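Local coordinates for protein ADP-ribosylating toxin CARDS (Mycoplasma pneumoniae, PDB 4TLV) that transfers the ADP-ribosyl group of NAD(+) to multiple target proteins and causes vacuolization in mammalian cells, acting as the main virulence factor of the bacterium, at residues M103-V108 / H545-A550; L446-R451 / G461-M466. All blocks are in the same frame, centred on the assembly; numbering follows the deposited sequence.

Contact 1: residues M103-V108 / H545-A550; sequences MRQRQV and HIRCYA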
loop_
_atom_site.group_PDB
_atom_site.type_symbol
_atom_site.label_atom_id
_atom_site.label_comp_id
_atom_site.label_asym_id
_atom_site.label_seq_id
_atom_site.Cartn_x
_atom_site.Cartn_y
_atom_site.Cartn_z
ATOM N N MET A 103 12.712 19.072 -2.084
ATOM C CA MET A 103 12.016 20.119 -2.824
ATOM C C MET A 103 11.361 21.151 -1.906
ATOM O O MET A 103 11.433 22.346 -2.177
ATOM C CB MET A 103 10.996 19.529 -3.808
ATOM C CG MET A 103 11.657 18.750 -4.942
ATOM S SD MET A 103 10.482 18.267 -6.218
ATOM C CE MET A 103 9.194 17.529 -5.220
ATOM N N ARG A 104 10.725 20.706 -0.824
ATOM C CA ARG A 104 10.079 21.655 0.078
ATOM C C ARG A 104 11.115 22.496 0.831
ATOM O O ARG A 104 10.841 23.639 1.183
ATOM C CB ARG A 104 9.180 20.960 1.102
ATOM C CG ARG A 104 7.982 20.210 0.518
ATOM C CD ARG A 104 7.163 21.036 -0.480
ATOM N NE ARG A 104 6.640 22.302 0.061
ATOM C CZ ARG A 104 5.867 23.136 -0.631
ATOM N NH1 ARG A 104 5.516 22.834 -1.870
ATOM N NH2 ARG A 104 5.438 24.272 -0.088
ATOM N N GLN A 105 12.283 21.918 1.106
ATOM C CA GLN A 105 13.329 22.637 1.840
ATOM C C GLN A 105 14.184 23.452 0.875
ATOM O O GLN A 105 15.145 24.095 1.288
ATOM C CB GLN A 105 14.215 21.674 2.654
ATOM C CG GLN A 105 13.480 20.888 3.749
ATOM C CD GLN A 105 14.398 20.459 4.890
ATOM O OE1 GLN A 105 15.012 21.301 5.549
ATOM N NE2 GLN A 105 14.483 19.151 5.138
ATOM N N ARG A 106 13.845 23.394 -0.410
ATOM C CA ARG A 106 14.531 24.149 -1.460
ATOM C C ARG A 106 15.989 23.725 -1.709
ATOM O O ARG A 106 16.881 24.563 -1.860
ATOM C CB ARG A 106 14.420 25.660 -1.178
ATOM C CG ARG A 106 12.970 26.139 -1.126
ATOM C CD ARG A 106 12.823 27.513 -0.472
ATOM N NE ARG A 106 11.435 27.971 -0.516
ATOM C CZ ARG A 106 10.721 28.071 -1.637
ATOM N NH1 ARG A 106 11.267 27.743 -2.806
ATOM N NH2 ARG A 106 9.461 28.498 -1.595
ATOM N N GLN A 107 16.223 22.420 -1.791
ATOM C CA GLN A 107 17.574 21.902 -1.978
ATOM C C GLN A 107 17.672 21.136 -3.277
ATOM O O GLN A 107 18.432 20.178 -3.407
ATOM C CB GLN A 107 17.972 21.037 -0.779
ATOM C CG GLN A 107 17.903 21.813 0.537
ATOM C CD GLN A 107 17.996 20.934 1.779
ATOM O OE1 GLN A 107 18.259 19.738 1.691
ATOM N NE2 GLN A 107 17.785 21.536 2.947
ATOM N N VAL A 108 16.896 21.562 -4.258
ATOM C CA VAL A 108 16.895 20.888 -5.541
ATOM C C VAL A 108 17.179 21.868 -6.677
ATOM O O VAL A 108 16.686 22.992 -6.683
ATOM C CB VAL A 108 15.538 20.187 -5.799
ATOM C CG1 VAL A 108 15.409 19.787 -7.269
ATOM C CG2 VAL A 108 15.376 18.968 -4.867
ATOM N N HIS A 545 12.013 14.418 11.348
ATOM C CA HIS A 545 11.544 15.784 11.536
ATOM C C HIS A 545 10.263 15.971 10.716
ATOM O O HIS A 545 10.078 15.324 9.685
ATOM C CB HIS A 545 12.614 16.792 11.101
ATOM C CG HIS A 545 13.834 16.774 11.969
ATOM N ND1 HIS A 545 15.086 17.125 11.509
ATOM C CD2 HIS A 545 13.997 16.410 13.263
ATOM C CE1 HIS A 545 15.966 16.996 12.489
ATOM N NE2 HIS A 545 15.331 16.565 13.565
ATOM N N ILE A 546 9.378 16.844 11.184
ATOM C CA ILE A 546 8.128 17.122 10.478
ATOM C C ILE A 546 7.995 18.626 10.271
ATOM O O ILE A 546 8.150 19.395 11.212
ATOM C CB ILE A 546 6.900 16.552 11.243
ATOM C CG1 ILE A 546 7.035 15.029 11.385
ATOM C CG2 ILE A 546 5.595 16.924 10.526
ATOM C CD1 ILE A 546 5.942 14.371 12.209
ATOM N N ARG A 547 7.743 19.039 9.036
ATOM C CA ARG A 547 7.630 20.456 8.699
ATOM C C ARG A 547 6.343 20.739 7.934
ATOM O O ARG A 547 5.818 19.873 7.236
ATOM C CB ARG A 547 8.821 20.905 7.857
ATOM C CG ARG A 547 10.142 20.917 8.625
ATOM C CD ARG A 547 11.295 21.455 7.785
ATOM N NE ARG A 547 12.509 21.568 8.598
ATOM C CZ ARG A 547 13.360 20.574 8.820
ATOM N NH1 ARG A 547 13.142 19.372 8.288
ATOM N NH2 ARG A 547 14.432 20.777 9.572
ATOM N N CYS A 548 5.860 21.969 8.046
ATOM C CA CYS A 548 4.642 22.390 7.375
ATOM C C CYS A 548 4.975 22.942 5.984
ATOM O O CYS A 548 5.965 23.659 5.816
ATOM C CB CYS A 548 3.938 23.444 8.247
ATOM S SG CYS A 548 2.489 24.190 7.519
ATOM N N TYR A 549 4.171 22.604 4.980
ATOM C CA TYR A 549 4.386 23.133 3.630
ATOM C C TYR A 549 4.417 24.662 3.582
ATOM O O TYR A 549 5.127 25.243 2.762
ATOM C CB TYR A 549 3.256 22.730 2.684
ATOM C CG TYR A 549 3.313 21.352 2.022
ATOM C CD1 TYR A 549 3.480 20.192 2.764
ATOM C CD2 TYR A 549 3.100 21.233 0.656
ATOM C CE1 TYR A 549 3.474 18.925 2.138
ATOM C CE2 TYR A 549 3.094 19.989 0.026
ATOM C CZ TYR A 549 3.288 18.841 0.780
ATOM O OH TYR A 549 3.247 17.612 0.150
ATOM N N ALA A 550 3.586 25.305 4.396
ATOM C CA ALA A 550 3.359 26.750 4.254
ATOM C C ALA A 550 4.659 27.559 4.210
ATOM O O ALA A 550 4.883 28.327 3.279
ATOM C CB ALA A 550 2.434 27.272 5.358
HETATM O O HOH W 1 7.671 24.069 1.963
#

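Contact 2: residues L446-R451 / G461-M466; sequences LGWYWR and GWSYQM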
loop_
_atom_site.group_PDB
_atom_site.type_symbol
_atom_site.label_atom_id
_atom_site.label_comp_id
_atom_site.label_asym_id
_atom_site.label_seq_id
_atom_site.Cartn_x
_atom_site.Cartn_y
_atom_site.Cartn_z
ATOM N N LEU A 446 2.129 8.847 15.324
ATOM C CA LEU A 446 3.111 9.848 15.784
ATOM C C LEU A 446 3.236 9.853 17.292
ATOM O O LEU A 446 2.252 9.703 18.002
ATOM C CB LEU A 446 2.759 11.258 15.316
ATOM C CG LEU A 446 2.522 11.439 13.813
ATOM C CD1 LEU A 446 2.243 12.896 13.525
ATOM C CD2 LEU A 446 3.723 10.918 12.994
ATOM N N GLY A 447 4.455 10.047 17.779
ATOM C CA GLY A 447 4.671 10.147 19.211
ATOM C C GLY A 447 6.025 10.766 19.480
ATOM O O GLY A 447 6.691 11.240 18.570
ATOM N N TRP A 448 6.420 10.780 20.742
ATOM C CA TRP A 448 7.781 11.147 21.071
ATOM C C TRP A 448 8.286 10.280 22.204
ATOM O O TRP A 448 7.507 9.564 22.839
ATOM C CB TRP A 448 7.944 12.653 21.327
ATOM C CG TRP A 448 7.146 13.265 22.463
ATOM C CD1 TRP A 448 5.824 13.628 22.438
ATOM C CD2 TRP A 448 7.642 13.646 23.759
ATOM N NE1 TRP A 448 5.465 14.200 23.646
ATOM C CE2 TRP A 448 6.562 14.222 24.471
ATOM C CE3 TRP A 448 8.899 13.561 24.382
ATOM C CZ2 TRP A 448 6.694 14.699 25.782
ATOM C CZ3 TRP A 448 9.030 14.039 25.689
ATOM C CH2 TRP A 448 7.932 14.599 26.373
ATOM N N TYR A 449 9.597 10.327 22.427
ATOM C CA TYR A 449 10.276 9.410 23.319
ATOM C C TYR A 449 11.231 10.198 24.197
ATOM O O TYR A 449 11.923 11.096 23.726
ATOM C CB TYR A 449 11.069 8.422 22.477
ATOM C CG TYR A 449 11.862 7.400 23.228
ATOM C CD1 TYR A 449 11.266 6.237 23.700
ATOM C CD2 TYR A 449 13.228 7.569 23.431
ATOM C CE1 TYR A 449 12.005 5.285 24.360
ATOM C CE2 TYR A 449 13.967 6.625 24.093
ATOM C CZ TYR A 449 13.360 5.487 24.554
ATOM O OH TYR A 449 14.121 4.549 25.214
ATOM N N TRP A 450 11.253 9.876 25.476
ATOM C CA TRP A 450 12.158 10.563 26.384
ATOM C C TRP A 450 12.583 9.638 27.501
ATOM O O TRP A 450 11.760 9.162 28.280
ATOM C CB TRP A 450 11.528 11.846 26.938
ATOM C CG TRP A 450 12.518 12.670 27.717
ATOM C CD1 TRP A 450 12.501 12.928 29.061
ATOM C CD2 TRP A 450 13.701 13.305 27.202
ATOM N NE1 TRP A 450 13.587 13.694 29.409
ATOM C CE2 TRP A 450 14.342 13.937 28.291
ATOM C CE3 TRP A 450 14.280 13.397 25.927
ATOM C CZ2 TRP A 450 15.532 14.664 28.141
ATOM C CZ3 TRP A 450 15.464 14.116 25.780
ATOM C CH2 TRP A 450 16.075 14.743 26.886
ATOM N N ARG A 451 13.879 9.340 27.531
ATOM C CA ARG A 451 14.477 8.572 28.614
ATOM C C ARG A 451 13.784 7.243 28.883
ATOM O O ARG A 451 13.603 6.852 30.036
ATOM C CB ARG A 451 14.534 9.419 29.888
ATOM C CG ARG A 451 15.486 10.603 29.777
ATOM C CD ARG A 451 15.478 11.463 31.038
ATOM N NE ARG A 451 15.812 10.707 32.248
ATOM C CZ ARG A 451 17.052 10.474 32.671
ATOM N NH1 ARG A 451 18.086 10.925 31.973
ATOM N NH2 ARG A 451 17.258 9.783 33.791
ATOM N N GLY A 461 -3.456 19.455 22.549
ATOM C CA GLY A 461 -2.157 20.017 22.226
ATOM C C GLY A 461 -1.091 19.573 23.217
ATOM O O GLY A 461 0.102 19.830 23.022
ATOM N N TRP A 462 -1.511 18.891 24.278
ATOM C CA TRP A 462 -0.560 18.324 25.236
ATOM C C TRP A 462 -0.199 16.882 24.854
ATOM O O TRP A 462 -0.533 16.425 23.747
ATOM C CB TRP A 462 -1.116 18.396 26.671
ATOM C CG TRP A 462 -1.456 19.795 27.069
ATOM C CD1 TRP A 462 -2.710 20.304 27.319
ATOM C CD2 TRP A 462 -0.544 20.887 27.232
ATOM N NE1 TRP A 462 -2.626 21.643 27.630
ATOM C CE2 TRP A 462 -1.308 22.025 27.586
ATOM C CE3 TRP A 462 0.847 21.018 27.114
ATOM C CZ2 TRP A 462 -0.724 23.276 27.823
ATOM C CZ3 TRP A 462 1.425 22.258 27.353
ATOM C CH2 TRP A 462 0.638 23.371 27.705
ATOM N N SER A 463 0.499 16.185 25.754
ATOM C CA SER A 463 0.826 14.771 25.559
ATOM C C SER A 463 0.424 13.937 26.757
ATOM O O SER A 463 0.372 14.422 27.889
ATOM C CB SER A 463 2.331 14.557 25.304
ATOM O OG SER A 463 2.803 15.436 24.314
ATOM N N TYR A 464 0.173 12.667 26.489
ATOM C CA TYR A 464 -0.140 11.669 27.495
ATOM C C TYR A 464 1.031 10.699 27.476
ATOM O O TYR A 464 1.641 10.474 26.427
ATOM C CB TYR A 464 -1.437 10.983 27.072
ATOM C CG TYR A 464 -2.034 9.921 27.970
ATOM C CD1 TYR A 464 -1.335 8.763 28.279
ATOM C CD2 TYR A 464 -3.340 10.042 28.443
ATOM C CE1 TYR A 464 -1.899 7.762 29.074
ATOM C CE2 TYR A 464 -3.919 9.048 29.237
ATOM C CZ TYR A 464 -3.191 7.911 29.548
ATOM O OH TYR A 464 -3.749 6.919 30.328
ATOM N N GLN A 465 1.362 10.129 28.628
ATOM C CA GLN A 465 2.486 9.213 28.699
ATOM C C GLN A 465 2.044 7.791 28.417
ATOM O O GLN A 465 1.616 7.067 29.311
ATOM C CB GLN A 465 3.194 9.304 30.056
ATOM C CG GLN A 465 4.594 8.686 30.058
ATOM C CD GLN A 465 4.579 7.180 30.180
ATOM O OE1 GLN A 465 4.254 6.633 31.236
ATOM N NE2 GLN A 465 4.956 6.492 29.102
ATOM N N MET A 466 2.145 7.414 27.148
ATOM C CA MET A 466 1.872 6.063 26.689
ATOM C C MET A 466 2.264 6.011 25.212
ATOM O O MET A 466 2.393 7.049 24.551
ATOM C CB MET A 466 0.390 5.704 26.871
ATOM C CG MET A 466 -0.559 6.633 26.130
ATOM S SD MET A 466 -2.322 6.208 26.253
ATOM C CE MET A 466 -2.528 5.165 24.813
#

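Contact 1: residues M103-V108 / H545-A550
At the interface between the mART domain and D3, R104 in the last turn of helix 92-104 reaches the carbonyl of Y549, just beyond the end of strand 543-548. R104 NH2 donates to Y549 O at 3.0 Å, the oxygen lying close to the guanidinium plane but the donor tilted 33° from the plane of the carbonyl. A water accepts from R104 NE at 2.8 Å and lies 2.9 Å from Y549 O, to which it can donate. Bends at chi2 and chi3 fold the arginine back so that its guanidinium also lies obliquely against the Y549 ring, with CD2 over the centre of the guanidinium face, 3.6 Å from CZ, and the planes 28° apart. Q119 takes NH1, and the Y549 hydroxyl pairs with S480. The helix closes in a Schellman motif, R106 having positive phi, and Q105 stands at this turn facing the trefoil strand. Its amide stacks on the R547 guanidinium, with OE1 over the centre of that group, 3.7 Å from CZ. Q105 NE2 and R547 NH1, two donors 3.4 Å apart, both turn to D531, which forms a salt bridge with R547; NE2 also bonds D101.

Contact 2: residues L446-R451 / G461-M466
S463 OG is gripped by three groups, one of them the indole of W448 across this contact. W448 NE1 donates to it at 3.0 Å, and the N-H...O angle of 174° makes the bond almost straight. The oxygen lies in the ring plane, so the hydroxyl meets the indole at its edge, directly ahead of the N-H. W567 NE1 and the carbonyl oxygen of G565 hydrogen-bond to the same OG. With two indole N-H groups and a carbonyl around it, the small hydroxyl joins polar atoms from three places in the sequence, and the buried indole nitrogen of W448 is satisfied. Little else touches between the two segments: S463 CB comes to 3.6 Å from NE1, and the buried surface is just 72 Å².

The CB of S463 points toward the tryptophan, and its first torsion sets OG beside its own backbone N. On the other side, W448 holds CG between backbone N and carbonyl carbon (chi1 61°), which swings the five-membered ring round to the serine. The indole is further fixed by stacking with Y455, while the W567 ring meets it steeply.

Strands 448-450 and 463-464 are the two outer members of a three-stranded antiparallel sheet in the D3 beta-trefoil. Strand 453-457 runs between them, pairing W448 with Y455 and Y464 with T456, so the W448-S463 bond links the two outer strands across the middle one, and G461 pairs with W567 of strand 567-570.

Overall arrangement
Both contacts involve D3, the C-terminal beta-trefoil, with centres 24 Å apart. Contact 2 lies wholly within that domain, whereas contact 1 joins it to the N-terminal mART domain. Along the chain, contact 2 is nested inside the very long loop closed by contact 1, which leaves helix 92-104, passes through D2 and returns at strand 543-548. The two touch where the buried side chains I546 and L446 pack, CD1 to CD2 at 4.2 Å. Thus the strand that presents R547 to the catalytic domain turns its neighbouring side chain toward the segment leading into the small sheet of contact 2, so the mART-D3 interface and that sheet are joined through one packing contact.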